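Local coordinates for protein serine--tRNA ligase (Pyrococcus horikoshii, PDB 2ZR2) that attaches serine to tRNA(Ser), and probably also to tRNA(Sec), using ATP, in the first step of making selenocysteinyl-tRNA(Sec) in the latter case, at residues F302-Q307 with A407-R412. Sequence-based numbering, arbitrary orientation.
With AMP (adenosine monophosphate), chain C; SO4 (sulfate ion), chain F.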
ATOM      1  N   PHE A 302       7.272  -4.472  -1.597  1.00 42.10           N
ATOM      2  CA  PHE A 302       7.567  -5.804  -1.079  1.00 45.93           C
ATOM      3  C   PHE A 302       6.924  -5.967   0.279  1.00 43.23           C
ATOM      4  O   PHE A 302       6.585  -4.987   0.934  1.00 43.84           O
ATOM      5  CB  PHE A 302       9.070  -6.072  -0.961  1.00 43.74           C
ATOM      6  CG  PHE A 302       9.820  -5.042  -0.170  1.00 43.06           C
ATOM      7  CD1 PHE A 302      10.107  -3.797  -0.718  1.00 44.04           C
ATOM      8  CD2 PHE A 302      10.254  -5.318   1.124  1.00 45.20           C
ATOM      9  CE1 PHE A 302      10.821  -2.835   0.017  1.00 45.45           C
ATOM     10  CE2 PHE A 302      10.969  -4.361   1.869  1.00 39.02           C
ATOM     11  CZ  PHE A 302      11.250  -3.119   1.311  1.00 39.27           C
ATOM     12  N   HIS A 303       6.748  -7.216   0.681  1.00 40.72           N
ATOM     13  CA  HIS A 303       6.156  -7.552   1.962  1.00 33.93           C
ATOM     14  C   HIS A 303       7.263  -7.802   2.965  1.00 39.36           C
ATOM     15  O   HIS A 303       8.305  -8.370   2.628  1.00 46.09           O
ATOM     16  CB  HIS A 303       5.316  -8.793   1.789  1.00 27.94           C
ATOM     17  CG  HIS A 303       4.172  -8.601   0.856  1.00 33.93           C
ATOM     18  ND1 HIS A 303       3.564  -9.645   0.194  1.00 40.63           N
ATOM     19  CD2 HIS A 303       3.500  -7.480   0.494  1.00 38.85           C
ATOM     20  CE1 HIS A 303       2.567  -9.177  -0.539  1.00 43.52           C
ATOM     21  NE2 HIS A 303       2.508  -7.865  -0.374  1.00 42.61           N
ATOM     22  N   LYS A 304       7.062  -7.355   4.193  1.00 39.30           N
ATOM     23  CA  LYS A 304       8.075  -7.559   5.212  1.00 39.91           C
ATOM     24  C   LYS A 304       7.537  -7.661   6.625  1.00 41.58           C
ATOM     25  O   LYS A 304       6.756  -6.828   7.082  1.00 49.93           O
ATOM     26  CB  LYS A 304       9.122  -6.452   5.156  1.00 38.57           C
ATOM     27  CG  LYS A 304      10.186  -6.593   6.244  1.00 43.29           C
ATOM     28  CD  LYS A 304      11.405  -5.692   6.013  1.00 52.18           C
ATOM     29  CE  LYS A 304      11.026  -4.218   6.025  1.00 46.95           C
ATOM     30  NZ  LYS A 304      10.174  -3.895   7.212  1.00 54.28           N
ATOM     31  N   VAL A 305       7.958  -8.715   7.305  1.00 46.01           N
ATOM     32  CA  VAL A 305       7.589  -8.950   8.688  1.00 47.32           C
ATOM     33  C   VAL A 305       8.711  -8.273   9.472  1.00 49.44           C
ATOM     34  O   VAL A 305       9.879  -8.627   9.308  1.00 55.19           O
ATOM     35  CB  VAL A 305       7.571 -10.451   8.977  1.00 46.60           C
ATOM     36  CG1 VAL A 305       7.329 -10.696  10.447  1.00 50.12           C
ATOM     37  CG2 VAL A 305       6.494 -11.122   8.127  1.00 47.75           C
ATOM     38  N   GLU A 306       8.377  -7.296  10.309  1.00 45.10           N
ATOM     39  CA  GLU A 306       9.414  -6.573  11.041  1.00 48.49           C
ATOM     40  C   GLU A 306       9.379  -6.709  12.558  1.00 50.03           C
ATOM     41  O   GLU A 306       8.319  -6.752  13.173  1.00 57.93           O
ATOM     42  CB  GLU A 306       9.364  -5.088  10.660  1.00 39.98           C
ATOM     43  CG  GLU A 306      10.422  -4.232  11.305  1.00 49.92           C
ATOM     44  CD  GLU A 306      11.655  -4.047  10.444  1.00 54.58           C
ATOM     45  OE1 GLU A 306      12.056  -5.007   9.752  1.00 59.75           O
ATOM     46  OE2 GLU A 306      12.240  -2.935  10.474  1.00 59.80           O
ATOM     47  N   GLN A 307      10.559  -6.786  13.160  1.00 49.71           N
ATOM     48  CA  GLN A 307      10.659  -6.885  14.602  1.00 49.00           C
ATOM     49  C   GLN A 307      10.881  -5.479  15.115  1.00 47.40           C
ATOM     50  O   GLN A 307      11.768  -4.769  14.631  1.00 47.12           O
ATOM     51  CB  GLN A 307      11.878  -7.712  15.043  1.00 54.00           C
ATOM     52  CG  GLN A 307      11.983  -9.164  14.593  1.00 52.27           C
ATOM     53  CD  GLN A 307      13.329  -9.762  15.018  1.00 59.52           C
ATOM     54  OE1 GLN A 307      13.609  -9.898  16.204  1.00 61.10           O
ATOM     55  NE2 GLN A 307      14.167 -10.098  14.048  1.00 57.73           N
ATOM     56  N   ALA A 407      12.561  -9.616   9.846  1.00 49.10           N
ATOM     57  CA  ALA A 407      12.324 -10.982  10.306  1.00 49.48           C
ATOM     58  C   ALA A 407      12.483 -11.644   8.939  1.00 51.57           C
ATOM     59  O   ALA A 407      13.388 -12.442   8.707  1.00 53.18           O
ATOM     60  CB  ALA A 407      10.914 -11.160  10.830  1.00 43.67           C
ATOM     61  N   ILE A 408      11.606 -11.260   8.021  1.00 50.35           N
ATOM     62  CA  ILE A 408      11.666 -11.738   6.657  1.00 47.01           C
ATOM     63  C   ILE A 408      10.999 -10.740   5.731  1.00 52.41           C
ATOM     64  O   ILE A 408       9.875 -10.287   5.967  1.00 50.55           O
ATOM     65  CB  ILE A 408      10.968 -13.076   6.462  1.00 40.29           C
ATOM     66  CG1 ILE A 408      11.788 -14.187   7.101  1.00 45.79           C
ATOM     67  CG2 ILE A 408      10.812 -13.365   4.966  1.00 42.54           C
ATOM     68  CD1 ILE A 408      11.136 -15.567   6.968  1.00 50.50           C
ATOM     69  N   ALA A 409      11.721 -10.375   4.686  1.00 48.52           N
ATOM     70  CA  ALA A 409      11.188  -9.484   3.686  1.00 43.26           C
ATOM     71  C   ALA A 409      11.067 -10.529   2.585  1.00 44.54           C
ATOM     72  O   ALA A 409      12.065 -11.028   2.084  1.00 43.22           O
ATOM     73  CB  ALA A 409      12.203  -8.422   3.344  1.00 42.92           C
ATOM     74  N   THR A 410       9.835 -10.891   2.251  1.00 49.00           N
ATOM     75  CA  THR A 410       9.588 -11.932   1.264  1.00 48.11           C
ATOM     76  C   THR A 410      10.343 -11.792  -0.047  1.00 45.93           C
ATOM     77  O   THR A 410      10.904 -12.769  -0.540  1.00 51.58           O
ATOM     78  CB  THR A 410       8.068 -12.091   0.990  1.00 51.39           C
ATOM     79  OG1 THR A 410       7.523 -10.857   0.501  1.00 59.91           O
ATOM     80  CG2 THR A 410       7.342 -12.486   2.267  1.00 45.93           C
ATOM     81  N   SER A 411      10.365 -10.594  -0.609  1.00 51.37           N
ATOM     82  CA  SER A 411      11.066 -10.342  -1.874  1.00 51.36           C
ATOM     83  C   SER A 411      12.420 -11.078  -1.907  1.00 52.38           C
ATOM     84  O   SER A 411      12.610 -12.005  -2.687  1.00 43.26           O
ATOM     85  CB  SER A 411      11.312  -8.844  -2.020  1.00 50.41           C
ATOM     86  OG  SER A 411      11.928  -8.351  -0.819  1.00 42.37           O
ATOM     87  N   ARG A 412      13.346 -10.673  -1.036  1.00 46.29           N
ATOM     88  CA  ARG A 412      14.665 -11.269  -1.011  1.00 46.28           C
ATOM     89  C   ARG A 412      14.733 -12.684  -0.454  1.00 53.44           C
ATOM     90  O   ARG A 412      15.544 -13.500  -0.916  1.00 51.22           O
ATOM     91  CB  ARG A 412      15.617 -10.330  -0.294  1.00 47.45           C
ATOM     92  CG  ARG A 412      15.654  -8.993  -0.997  1.00 50.76           C
ATOM     93  CD  ARG A 412      16.723  -8.081  -0.468  1.00 53.36           C
ATOM     94  NE  ARG A 412      16.824  -6.884  -1.293  1.00 51.61           N
ATOM     95  CZ  ARG A 412      17.686  -5.892  -1.083  1.00 59.76           C
ATOM     96  NH1 ARG A 412      17.694  -4.845  -1.899  1.00 55.79           N
ATOM     97  NH2 ARG A 412      18.541  -5.945  -0.064  1.00 56.48           N
TER
HETATM   98  P   AMP C1001      15.931  -1.442   5.569  1.00 71.95           P
HETATM   99  O1P AMP C1001      16.814  -1.967   6.630  1.00 73.42           O
HETATM  100  O2P AMP C1001      14.375  -1.150   5.838  1.00 63.86           O
HETATM  101  O3P AMP C1001      16.502  -0.625   4.286  1.00 59.10           O
HETATM  102  O5' AMP C1001      15.650  -2.791   4.715  1.00 57.68           O
HETATM  103  C5' AMP C1001      15.511  -4.053   5.373  1.00 51.93           C
HETATM  104  C4' AMP C1001      15.256  -5.169   4.370  1.00 48.03           C
HETATM  105  O4' AMP C1001      14.114  -4.866   3.545  1.00 58.02           O
HETATM  106  C3' AMP C1001      16.405  -5.350   3.383  1.00 61.37           C
HETATM  107  O3' AMP C1001      17.444  -6.121   3.992  1.00 52.22           O
HETATM  108  C2' AMP C1001      15.723  -6.207   2.345  1.00 59.38           C
HETATM  109  O2' AMP C1001      15.571  -7.544   2.828  1.00 60.25           O
HETATM  110  C1' AMP C1001      14.350  -5.518   2.227  1.00 57.25           C
HETATM  111  N9  AMP C1001      14.384  -4.449   1.185  1.00 52.69           N
HETATM  112  C8  AMP C1001      14.806  -3.181   1.346  1.00 44.29           C
HETATM  113  N7  AMP C1001      14.636  -2.515   0.199  1.00 50.12           N
HETATM  114  C5  AMP C1001      14.113  -3.359  -0.687  1.00 55.89           C
HETATM  115  C6  AMP C1001      13.723  -3.244  -2.018  1.00 51.63           C
HETATM  116  N6  AMP C1001      13.851  -2.092  -2.655  1.00 56.81           N
HETATM  117  N1  AMP C1001      13.202  -4.319  -2.656  1.00 64.89           N
HETATM  118  C2  AMP C1001      13.055  -5.493  -2.023  1.00 59.57           C
HETATM  119  N3  AMP C1001      13.424  -5.626  -0.745  1.00 47.83           N
HETATM  120  C4  AMP C1001      13.953  -4.584  -0.063  1.00 52.02           C
HETATM  121  S   SO4 F2005      21.708  -3.702  -1.577  1.00108.55           S
HETATM  122  O1  SO4 F2005      20.305  -3.241  -1.659  1.00100.14           O
HETATM  123  O2  SO4 F2005      22.603  -2.544  -1.788  1.00111.24           O
HETATM  124  O3  SO4 F2005      21.958  -4.715  -2.611  1.00100.42           O
HETATM  125  O4  SO4 F2005      21.979  -4.317  -0.261  1.00103.91           O
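Phe302 and Ser411 meet beside the adenine of AMP. The CB of Phe302 lies 3.7 Å from OG of Ser411. The phenyl ring lies over one face of the purine, displaced from the ring centre, with Phe302 CZ 3.4 Å from AMP C4. Its CG sits between the backbone N and carbonyl carbon (chi1 54°), which carries the ring across to the base. Ser411 OG donates a hydrogen bond to AMP N3 at 3.1 Å. The guanidinium of Arg412 covers the other face of the base, so the adenine is sandwiched. NE and NH2 of Arg412 are held by the carbonyls of Phe297 and Glu370, and NH1 bonds a sulfate oxygen.

Ala409 turns its methyl to the same face of the sheet as Lys304. Ala409 CB touches the ribose, 3.5 Å from AMP O2', and the CD of Lys304. The lysine bends at its last two torsions, and NZ reaches Thr252 and makes a weak salt bridge to Glu306 OE1. Thr252 and Glu306 are predicted serine-binding residues.

On the opposite face, Val305 CG1 packs against Ala407 CB at 3.6 Å. At the helix start, Thr410 OG1 comes within 3.3 Å of His303 CB. Both polar ends go to Asp196, through Thr410 OG1 and His303 ND1, while His303 NE2 bonds Tyr219 of the second subunit.

The backbones run antiparallel. Val305 N gives a straight bond to Ile408 O (168°), and Thr410 N a more bent one to His303 O. Val305 O takes a bond from Ala407 N and a weak one from Ile408 N; with two residues facing one, this is a classic beta bulge. Ala409 sits at the N-cap position, right before helix 410-420. This strand-to-helix junction, with the adenine between Phe302 and Arg412, is the ATP site of the class II synthetase core, Arg412 being the motif 3 arginine.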